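Local coordinates for bacterial bifunctional deaminase-reductase C-terminal domain-containing protein (Corynebacterium diphtheriae, PDB 2P4G) that is a pyrimidine reductase-like protein of the RibD C-terminal family that probably reduces a uracil intermediate of riboflavin biosynthesis with NADPH, at the interface of chains A and B. Residues are numbered along the deposited sequence; one frame, centred on the assembly and turned at random. Chains: chain A/B, Hypothetical protein.

Contact 1: the interface of chains A and B. Residues chain A 204, 229, 237-239; chain B 220-222.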
loop_
_atom_site.group_PDB
_atom_site.type_symbol
_atom_site.label_atom_id
_atom_site.label_comp_id
_atom_site.label_asym_id
_atom_site.label_seq_id
_atom_site.Cartn_x
_atom_site.Cartn_y
_atom_site.Cartn_z
ATOM N N LEU A 204 -5.759 3.834 -15.479
ATOM C CA LEU A 204 -5.052 2.560 -15.532
ATOM C C LEU A 204 -5.741 1.584 -16.444
ATOM O O LEU A 204 -5.096 0.967 -17.282
ATOM C CB LEU A 204 -4.929 1.943 -14.138
ATOM C CG LEU A 204 -3.924 2.692 -13.262
ATOM C CD1 LEU A 204 -4.102 2.383 -11.765
ATOM C CD2 LEU A 204 -2.522 2.371 -13.751
ATOM N N PHE A 229 -6.849 2.789 -5.523
ATOM C CA PHE A 229 -7.260 2.742 -6.913
ATOM C C PHE A 229 -8.737 2.428 -7.092
ATOM O O PHE A 229 -9.151 1.882 -8.115
ATOM C CB PHE A 229 -6.363 1.781 -7.698
ATOM C CG PHE A 229 -4.935 2.233 -7.767
ATOM C CD1 PHE A 229 -4.625 3.571 -7.998
ATOM C CD2 PHE A 229 -3.906 1.345 -7.587
ATOM C CE1 PHE A 229 -3.310 3.993 -8.057
ATOM C CE2 PHE A 229 -2.603 1.757 -7.628
ATOM C CZ PHE A 229 -2.293 3.086 -7.869
ATOM N N PHE A 237 -8.585 -5.468 -12.539
ATOM C CA PHE A 237 -7.316 -5.670 -13.240
ATOM C C PHE A 237 -6.100 -5.675 -12.332
ATOM O O PHE A 237 -6.108 -5.093 -11.246
ATOM C CB PHE A 237 -7.108 -4.593 -14.300
ATOM C CG PHE A 237 -6.675 -3.280 -13.741
ATOM C CD1 PHE A 237 -5.328 -3.023 -13.529
ATOM C CD2 PHE A 237 -7.607 -2.321 -13.422
ATOM C CE1 PHE A 237 -4.909 -1.851 -13.007
ATOM C CE2 PHE A 237 -7.215 -1.142 -12.915
ATOM C CZ PHE A 237 -5.855 -0.890 -12.694
ATOM N N THR A 238 -5.042 -6.310 -12.823
ATOM C CA THR A 238 -3.730 -6.224 -12.204
ATOM C C THR A 238 -2.728 -5.678 -13.217
ATOM O O THR A 238 -2.952 -5.763 -14.414
ATOM C CB THR A 238 -3.255 -7.597 -11.752
ATOM O OG1 THR A 238 -2.971 -8.392 -12.908
ATOM C CG2 THR A 238 -4.322 -8.288 -10.904
ATOM N N THR A 239 -1.629 -5.111 -12.744
ATOM C CA THR A 239 -0.526 -4.771 -13.631
ATOM C C THR A 239 0.780 -4.785 -12.879
ATOM O O THR A 239 0.794 -4.606 -11.672
ATOM C CB THR A 239 -0.701 -3.389 -14.313
ATOM O OG1 THR A 239 0.427 -3.140 -15.172
ATOM C CG2 THR A 239 -0.814 -2.272 -13.313
ATOM N N ILE B 220 0.040 -3.684 -9.071
ATOM C CA ILE B 220 -1.266 -3.116 -8.740
ATOM C C ILE B 220 -2.268 -4.233 -8.866
ATOM O O ILE B 220 -2.276 -4.908 -9.856
ATOM C CB ILE B 220 -1.683 -2.041 -9.740
ATOM C CG1 ILE B 220 -0.717 -0.850 -9.663
ATOM C CG2 ILE B 220 -3.141 -1.670 -9.528
ATOM C CD1 ILE B 220 -1.065 0.303 -10.566
ATOM N N ILE B 221 -3.095 -4.421 -7.847
ATOM C CA ILE B 221 -4.126 -5.464 -7.822
ATOM C C ILE B 221 -5.461 -4.813 -7.454
ATOM O O ILE B 221 -5.627 -4.307 -6.330
ATOM C CB ILE B 221 -3.773 -6.560 -6.802
ATOM C CG1 ILE B 221 -2.399 -7.185 -7.163
ATOM C CG2 ILE B 221 -4.887 -7.610 -6.756
ATOM C CD1 ILE B 221 -1.753 -8.043 -6.073
ATOM N N CYS B 222 -6.373 -4.776 -8.428
ATOM C CA CYS B 222 -7.737 -4.261 -8.261
ATOM C C CYS B 222 -8.744 -5.303 -8.701
ATOM O O CYS B 222 -8.672 -5.784 -9.828
ATOM C CB CYS B 222 -7.968 -3.045 -9.118
ATOM S SG CYS B 222 -6.917 -1.742 -8.682
#

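Contact 2: the interface of chains A and B. Residues chain A 204, 212, 214, 229, 241; chain B 44, 219-220.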
loop_
_atom_site.group_PDB
_atom_site.type_symbol
_atom_site.label_atom_id
_atom_site.label_comp_id
_atom_site.label_asym_id
_atom_site.label_seq_id
_atom_site.Cartn_x
_atom_site.Cartn_y
_atom_site.Cartn_z
ATOM N N LEU A 204 -5.759 3.834 -15.479
ATOM C CA LEU A 204 -5.052 2.560 -15.532
ATOM C C LEU A 204 -5.741 1.584 -16.444
ATOM O O LEU A 204 -5.096 0.967 -17.282
ATOM C CB LEU A 204 -4.929 1.943 -14.138
ATOM C CG LEU A 204 -3.924 2.692 -13.262
ATOM C CD1 LEU A 204 -4.102 2.383 -11.765
ATOM C CD2 LEU A 204 -2.522 2.371 -13.751
ATOM N N LEU A 212 4.002 6.316 -12.678
ATOM C CA LEU A 212 3.336 6.600 -11.428
ATOM C C LEU A 212 4.356 7.147 -10.443
ATOM O O LEU A 212 5.406 6.547 -10.260
ATOM C CB LEU A 212 2.731 5.300 -10.889
ATOM C CG LEU A 212 2.061 5.281 -9.523
ATOM C CD1 LEU A 212 0.915 6.271 -9.456
ATOM C CD2 LEU A 212 1.612 3.861 -9.266
ATOM N N LEU A 214 4.363 7.555 -6.604
ATOM C CA LEU A 214 3.609 7.110 -5.431
ATOM C C LEU A 214 4.431 7.418 -4.200
ATOM O O LEU A 214 5.617 7.055 -4.115
ATOM C CB LEU A 214 3.296 5.618 -5.510
ATOM C CG LEU A 214 2.520 5.006 -4.328
ATOM C CD1 LEU A 214 1.079 5.454 -4.339
ATOM C CD2 LEU A 214 2.621 3.481 -4.365
ATOM N N PHE A 229 -6.849 2.789 -5.523
ATOM C CA PHE A 229 -7.260 2.742 -6.913
ATOM C C PHE A 229 -8.737 2.428 -7.092
ATOM O O PHE A 229 -9.151 1.882 -8.115
ATOM C CB PHE A 229 -6.363 1.781 -7.698
ATOM C CG PHE A 229 -4.935 2.233 -7.767
ATOM C CD1 PHE A 229 -4.625 3.571 -7.998
ATOM C CD2 PHE A 229 -3.906 1.345 -7.587
ATOM C CE1 PHE A 229 -3.310 3.993 -8.057
ATOM C CE2 PHE A 229 -2.603 1.757 -7.628
ATOM C CZ PHE A 229 -2.293 3.086 -7.869
ATOM N N LEU A 241 4.808 -3.238 -12.468
ATOM C CA LEU A 241 5.484 -1.964 -12.475
ATOM C C LEU A 241 6.960 -2.239 -12.516
ATOM O O LEU A 241 7.393 -3.332 -12.132
ATOM C CB LEU A 241 5.133 -1.206 -11.207
ATOM C CG LEU A 241 3.652 -0.890 -10.971
ATOM C CD1 LEU A 241 3.423 -0.210 -9.594
ATOM C CD2 LEU A 241 3.127 -0.002 -12.105
ATOM N N ILE B 44 1.351 -2.362 -4.208
ATOM C CA ILE B 44 1.431 -0.941 -3.893
ATOM C C ILE B 44 0.089 -0.357 -3.409
ATOM O O ILE B 44 0.048 0.645 -2.677
ATOM C CB ILE B 44 1.986 -0.095 -5.062
ATOM C CG1 ILE B 44 1.052 -0.123 -6.281
ATOM C CG2 ILE B 44 3.421 -0.543 -5.396
ATOM C CD1 ILE B 44 1.011 1.180 -7.071
ATOM N N ASN B 219 3.528 -4.163 -8.069
ATOM C CA ASN B 219 2.289 -4.464 -8.772
ATOM C C ASN B 219 1.038 -3.804 -8.205
ATOM O O ASN B 219 1.008 -3.352 -7.065
ATOM C CB ASN B 219 2.105 -5.975 -8.997
ATOM C CG ASN B 219 2.502 -6.798 -7.818
ATOM O OD1 ASN B 219 3.477 -7.568 -7.867
ATOM N ND2 ASN B 219 1.760 -6.642 -6.734
ATOM N N ILE B 220 0.040 -3.684 -9.071
ATOM C CA ILE B 220 -1.266 -3.116 -8.740
ATOM C C ILE B 220 -2.268 -4.233 -8.866
ATOM O O ILE B 220 -2.276 -4.908 -9.856
ATOM C CB ILE B 220 -1.683 -2.041 -9.740
ATOM C CG1 ILE B 220 -0.717 -0.850 -9.663
ATOM C CG2 ILE B 220 -3.141 -1.670 -9.528
ATOM C CD1 ILE B 220 -1.065 0.303 -10.566
#

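Contact 3: the interface of chains A and B. Residues chain A 216, 254, 258; chain B 216, 254, 258.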
loop_
_atom_site.group_PDB
_atom_site.type_symbol
_atom_site.label_atom_id
_atom_site.label_comp_id
_atom_site.label_asym_id
_atom_site.label_seq_id
_atom_site.Cartn_x
_atom_site.Cartn_y
_atom_site.Cartn_z
ATOM N N ILE A 216 4.448 6.777 -0.185
ATOM C CA ILE A 216 3.930 5.860 0.832
ATOM C C ILE A 216 4.225 6.453 2.193
ATOM O O ILE A 216 5.394 6.613 2.591
ATOM C CB ILE A 216 4.550 4.482 0.725
ATOM C CG1 ILE A 216 4.352 3.950 -0.703
ATOM C CG2 ILE A 216 3.926 3.548 1.786
ATOM C CD1 ILE A 216 5.397 3.015 -1.165
ATOM N N ILE A 254 7.989 7.548 1.818
ATOM C CA ILE A 254 8.753 6.905 0.732
ATOM C C ILE A 254 8.220 7.524 -0.538
ATOM O O ILE A 254 7.008 7.718 -0.689
ATOM C CB ILE A 254 8.592 5.369 0.664
ATOM C CG1 ILE A 254 8.983 4.711 1.984
ATOM C CG2 ILE A 254 9.443 4.754 -0.477
ATOM C CD1 ILE A 254 8.591 3.210 2.029
ATOM N N TYR A 258 7.514 4.614 -10.632
ATOM C CA TYR A 258 7.386 3.383 -11.415
ATOM C C TYR A 258 6.992 3.658 -12.851
ATOM O O TYR A 258 6.228 4.581 -13.132
ATOM C CB TYR A 258 6.264 2.523 -10.868
ATOM C CG TYR A 258 6.438 2.013 -9.463
ATOM C CD1 TYR A 258 7.097 0.796 -9.214
ATOM C CD2 TYR A 258 5.892 2.710 -8.376
ATOM C CE1 TYR A 258 7.224 0.288 -7.912
ATOM C CE2 TYR A 258 6.023 2.218 -7.063
ATOM C CZ TYR A 258 6.675 1.004 -6.847
ATOM O OH TYR A 258 6.795 0.531 -5.571
ATOM N N ILE B 216 7.081 -3.922 -0.462
ATOM C CA ILE B 216 6.092 -3.378 -1.395
ATOM C C ILE B 216 6.484 -3.802 -2.794
ATOM O O ILE B 216 7.544 -3.410 -3.317
ATOM C CB ILE B 216 6.007 -1.868 -1.318
ATOM C CG1 ILE B 216 5.737 -1.453 0.137
ATOM C CG2 ILE B 216 4.912 -1.360 -2.282
ATOM C CD1 ILE B 216 6.269 -0.127 0.510
ATOM N N ILE B 254 10.341 -3.010 -2.846
ATOM C CA ILE B 254 10.828 -2.058 -1.831
ATOM C C ILE B 254 10.781 -2.820 -0.528
ATOM O O ILE B 254 9.822 -3.552 -0.255
ATOM C CB ILE B 254 9.979 -0.772 -1.706
ATOM C CG1 ILE B 254 9.877 -0.042 -3.042
ATOM C CG2 ILE B 254 10.561 0.199 -0.645
ATOM C CD1 ILE B 254 8.830 1.103 -3.006
ATOM N N TYR B 258 9.871 -0.310 9.656
ATOM C CA TYR B 258 9.268 0.740 10.481
ATOM C C TYR B 258 9.202 0.351 11.942
ATOM O O TYR B 258 8.989 -0.814 12.278
ATOM C CB TYR B 258 7.825 0.965 10.077
ATOM C CG TYR B 258 7.593 1.460 8.675
ATOM C CD1 TYR B 258 7.580 2.837 8.390
ATOM C CD2 TYR B 258 7.323 0.561 7.635
ATOM C CE1 TYR B 258 7.317 3.312 7.096
ATOM C CE2 TYR B 258 7.070 1.023 6.328
ATOM C CZ TYR B 258 7.056 2.395 6.077
ATOM O OH TYR B 258 6.807 2.836 4.808
HETATM O O HOH W 1 6.450 5.442 4.771
HETATM O O HOH W 2 7.698 -1.940 -5.564
#

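Contact 4: the interface of chains A and B. Residues chain A 239-241, 258; chain B 218-220.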
loop_
_atom_site.group_PDB
_atom_site.type_symbol
_atom_site.label_atom_id
_atom_site.label_comp_id
_atom_site.label_asym_id
_atom_site.label_seq_id
_atom_site.Cartn_x
_atom_site.Cartn_y
_atom_site.Cartn_z
ATOM N N THR A 239 -1.629 -5.111 -12.744
ATOM C CA THR A 239 -0.526 -4.771 -13.631
ATOM C C THR A 239 0.780 -4.785 -12.879
ATOM O O THR A 239 0.794 -4.606 -11.672
ATOM C CB THR A 239 -0.701 -3.389 -14.313
ATOM O OG1 THR A 239 0.427 -3.140 -15.172
ATOM C CG2 THR A 239 -0.814 -2.272 -13.313
ATOM N N ARG A 240 1.873 -5.001 -13.601
ATOM C CA ARG A 240 3.188 -4.901 -13.008
ATOM C C ARG A 240 3.889 -3.592 -13.368
ATOM O O ARG A 240 3.584 -2.915 -14.388
ATOM C CB ARG A 240 4.065 -6.124 -13.319
ATOM C CG ARG A 240 4.947 -6.572 -12.090
ATOM C CD ARG A 240 5.890 -7.711 -12.420
ATOM N NE ARG A 240 7.128 -7.706 -11.625
ATOM C CZ ARG A 240 8.168 -6.884 -11.816
ATOM N NH1 ARG A 240 8.145 -5.954 -12.773
ATOM N NH2 ARG A 240 9.246 -6.983 -11.035
ATOM N N LEU A 241 4.808 -3.238 -12.468
ATOM C CA LEU A 241 5.484 -1.964 -12.475
ATOM C C LEU A 241 6.960 -2.239 -12.516
ATOM O O LEU A 241 7.393 -3.332 -12.132
ATOM C CB LEU A 241 5.133 -1.206 -11.207
ATOM C CG LEU A 241 3.652 -0.890 -10.971
ATOM C CD1 LEU A 241 3.423 -0.210 -9.594
ATOM C CD2 LEU A 241 3.127 -0.002 -12.105
ATOM N N TYR A 258 7.514 4.614 -10.632
ATOM C CA TYR A 258 7.386 3.383 -11.415
ATOM C C TYR A 258 6.992 3.658 -12.851
ATOM O O TYR A 258 6.228 4.581 -13.132
ATOM C CB TYR A 258 6.264 2.523 -10.868
ATOM C CG TYR A 258 6.438 2.013 -9.463
ATOM C CD1 TYR A 258 7.097 0.796 -9.214
ATOM C CD2 TYR A 258 5.892 2.710 -8.376
ATOM C CE1 TYR A 258 7.224 0.288 -7.912
ATOM C CE2 TYR A 258 6.023 2.218 -7.063
ATOM C CZ TYR A 258 6.675 1.004 -6.847
ATOM O OH TYR A 258 6.795 0.531 -5.571
ATOM N N PRO B 218 6.202 -4.465 -6.850
ATOM C CA PRO B 218 5.906 -3.595 -7.969
ATOM C C PRO B 218 4.666 -4.068 -8.741
ATOM O O PRO B 218 4.740 -4.363 -9.934
ATOM C CB PRO B 218 7.174 -3.712 -8.811
ATOM C CG PRO B 218 7.634 -5.126 -8.569
ATOM C CD PRO B 218 7.379 -5.323 -7.114
ATOM N N ASN B 219 3.528 -4.163 -8.069
ATOM C CA ASN B 219 2.289 -4.464 -8.772
ATOM C C ASN B 219 1.038 -3.804 -8.205
ATOM O O ASN B 219 1.008 -3.352 -7.065
ATOM C CB ASN B 219 2.105 -5.975 -8.997
ATOM C CG ASN B 219 2.502 -6.798 -7.818
ATOM O OD1 ASN B 219 3.477 -7.568 -7.867
ATOM N ND2 ASN B 219 1.760 -6.642 -6.734
ATOM N N ILE B 220 0.040 -3.684 -9.071
ATOM C CA ILE B 220 -1.266 -3.116 -8.740
ATOM C C ILE B 220 -2.268 -4.233 -8.866
ATOM O O ILE B 220 -2.276 -4.908 -9.856
ATOM C CB ILE B 220 -1.683 -2.041 -9.740
ATOM C CG1 ILE B 220 -0.717 -0.850 -9.663
ATOM C CG2 ILE B 220 -3.141 -1.670 -9.528
ATOM C CD1 ILE B 220 -1.065 0.303 -10.566
#

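Contact 1: the interface of chains A and B
Strand 237-248 of chain A meets strand 219-222 of chain B edge to edge, while the end of helix 197-206 and the loop carrying A:Phe229 close over the inner side of the chain B strand. Both chains have the RibD C-terminal (dihydrofolate reductase-like) fold, and the two strands pair antiparallel, joining sheets of the two subunits. A:Phe237 and B:Cys222 exchange two backbone hydrogen bonds, from A:Phe237 N to B:Cys222 O (2.7 Å) and from B:Cys222 N to A:Phe237 O (2.8 Å). A:Thr239 and B:Ile220 exchange another two, and the one from B:Ile220 N to A:Thr239 O (2.9 Å) is the straightest, 170° at the hydrogen. B:Ile220 reaches in among A:Leu204, A:Phe229, A:Phe237 and A:Thr239. Its CG1 stands anti to its carbonyl carbon (chi1 -65°) and the chain runs on extended, which carries CD1 to the ring of A:Phe229, 3.6 Å from CE2. The two side chains cross at about a right angle. The CG2 branch of B:Ile220 lies 3.9 Å from CE1 of A:Phe237. A:Leu204 comes tip to tip with B:Ile220, and its CD1 also sits over the centre of the A:Phe229 ring. A:Thr239 runs alongside B:Ile220, turning its methyl CG2 toward CB of the isoleucine (3.7 Å). The thiol SG of B:Cys222 packs on CB of A:Phe229 at 3.7 Å.

Contact 2: the interface of chains A and B
B:Ile44, from a loop of chain B, points its CD1 methyl into a group of chain A side chains made by A:Leu212, A:Leu214, A:Phe229 and A:Leu241. A:Leu212 meets it tip to tip, CD2 to CD1 of B:Ile44 at 3.5 Å. A:Leu241 does the same through its CD1 methyl, 3.8 Å from B:Ile44 CD1. A:Leu214 crosses the isoleucine at a slant and touches nearer its base, with CD2 3.7 Å from CB of B:Ile44. The A:Phe229 ring offers its rim: CD1 of B:Ile44 lies in the ring plane at the edge, 3.7 Å from CE2. In B:Ile44 the CG1 branch lies between the backbone N and the carbonyl carbon, and chi1 64° together with chi2 146° brings CD1 to the leucines and the ring edge. A:Leu212 and A:Leu214 stand on strand 211-217 with CG anti to the backbone N, and each presents its CD2 methyl to the partner. B:Ile220 fills the neighbouring position, reaching the A:Phe229 ring beside B:Ile44. The patch adds an apolar packing layer between the subunits, where B:Ile44 and B:Ile220 fit among chain A side chains, and probably helps to hold together the two-chain assembly, if that is the biological form.

Contact 3: the interface of chains A and B
Strands 211-217 and 254-260 of chain A face the same two strands of chain B across the two-fold axis. At the centre, A:Ile216 and B:Ile216 reach toward each other tip to tip, their CD1 methyls 3.7 Å apart. In each copy CG1 stands anti to the carbonyl carbon, and chi1 -55°, with chi2 151°, turns CD1 toward its twin across the axis. On either side, a tyrosine of one chain passes obliquely by an isoleucine of the other. The phenol OH of A:Tyr258 lies 3.3 Å from CD1 of B:Ile254, and B:Tyr258 OH stands in the same way against A:Ile254 CD1. Each hydroxyl also holds a water that lies in the plane of its ring, at the edge. Water 2 is 2.6 Å from A:Tyr258 OH and 2.7 Å from the backbone carbonyl O of B:Ile216, linking the chains. Water 1 makes the matching link between B:Tyr258 OH and A:Ile216 O, at the same two lengths. In this way the backbone carbonyl of each central isoleucine gains a water-mediated partner from the opposite subunit, while its side chain packs on its symmetry mate. The water bridges probably help to hold the hydroxyls beside CD1 of A:Ile254 and B:Ile254. The site joins the subunits at their two-fold axis through a small apolar centre flanked by paired water bridges, and probably helps to set their register, if this two-chain assembly is the biological one.

Contact 4: the interface of chains A and B
The guanidinium group of A:Arg240 has B:Pro218 on one face, with the proline CG 3.4 Å above its plane and offset toward the rim. The phenol ring of A:Tyr258 takes CD1 of A:Leu241 on one face, again toward the rim, and approaches B:Pro218 at about a right angle, CE1 to CB at 4.1 Å. These groups flank an antiparallel strand pairing between two RibD C-terminal family subunits, where strand 237-248 of chain A runs beside B:Pro218 and the start of strand 219-222. A:Arg240 lies alongside the proline, pointing the same way. The chain runs extended to NE, and the last turn (chi4 -76°) sets the face of the guanidinium against CG of the proline, with NH2 3.5 Å from B:Pro218 CG. The backbone N of A:Leu241 donates to B:Pro218 O over 2.8 Å. This N approaches from above the carbonyl plane, 37° out of it, and the bond is bent, 144° at the hydrogen. CB of A:Leu241 packs on CB of B:Pro218 at 4.0 Å, so the proline is flanked by arginine, leucine and tyrosine side chains of chain A. Further along, A:Arg240 and B:Asn219 form a bridge pair, and CB of B:Asn219 rests 3.3 Å from the backbone O of A:Thr239.

Contacts 1, 2 and 4 form one continuous patch. The centres of the C-alpha atoms of contacts 2 and 4 are about 5 Å apart, those of contacts 1 and 2 about 7 Å, and those of contacts 1 and 4 about 8 Å. All three contain B:Ile220, so one strand pairs by its backbone and packs by its side chain. A:Leu241 and B:Asn219 also join contacts 2 and 4. Contact 3 lies at the two-fold axis, with its C-alpha centre about 11 Å from that of contact 2, and shares A:Tyr258 with contact 4. With the symmetry twins, strand pairing flanks the axis, which would suit a two-fold dimer.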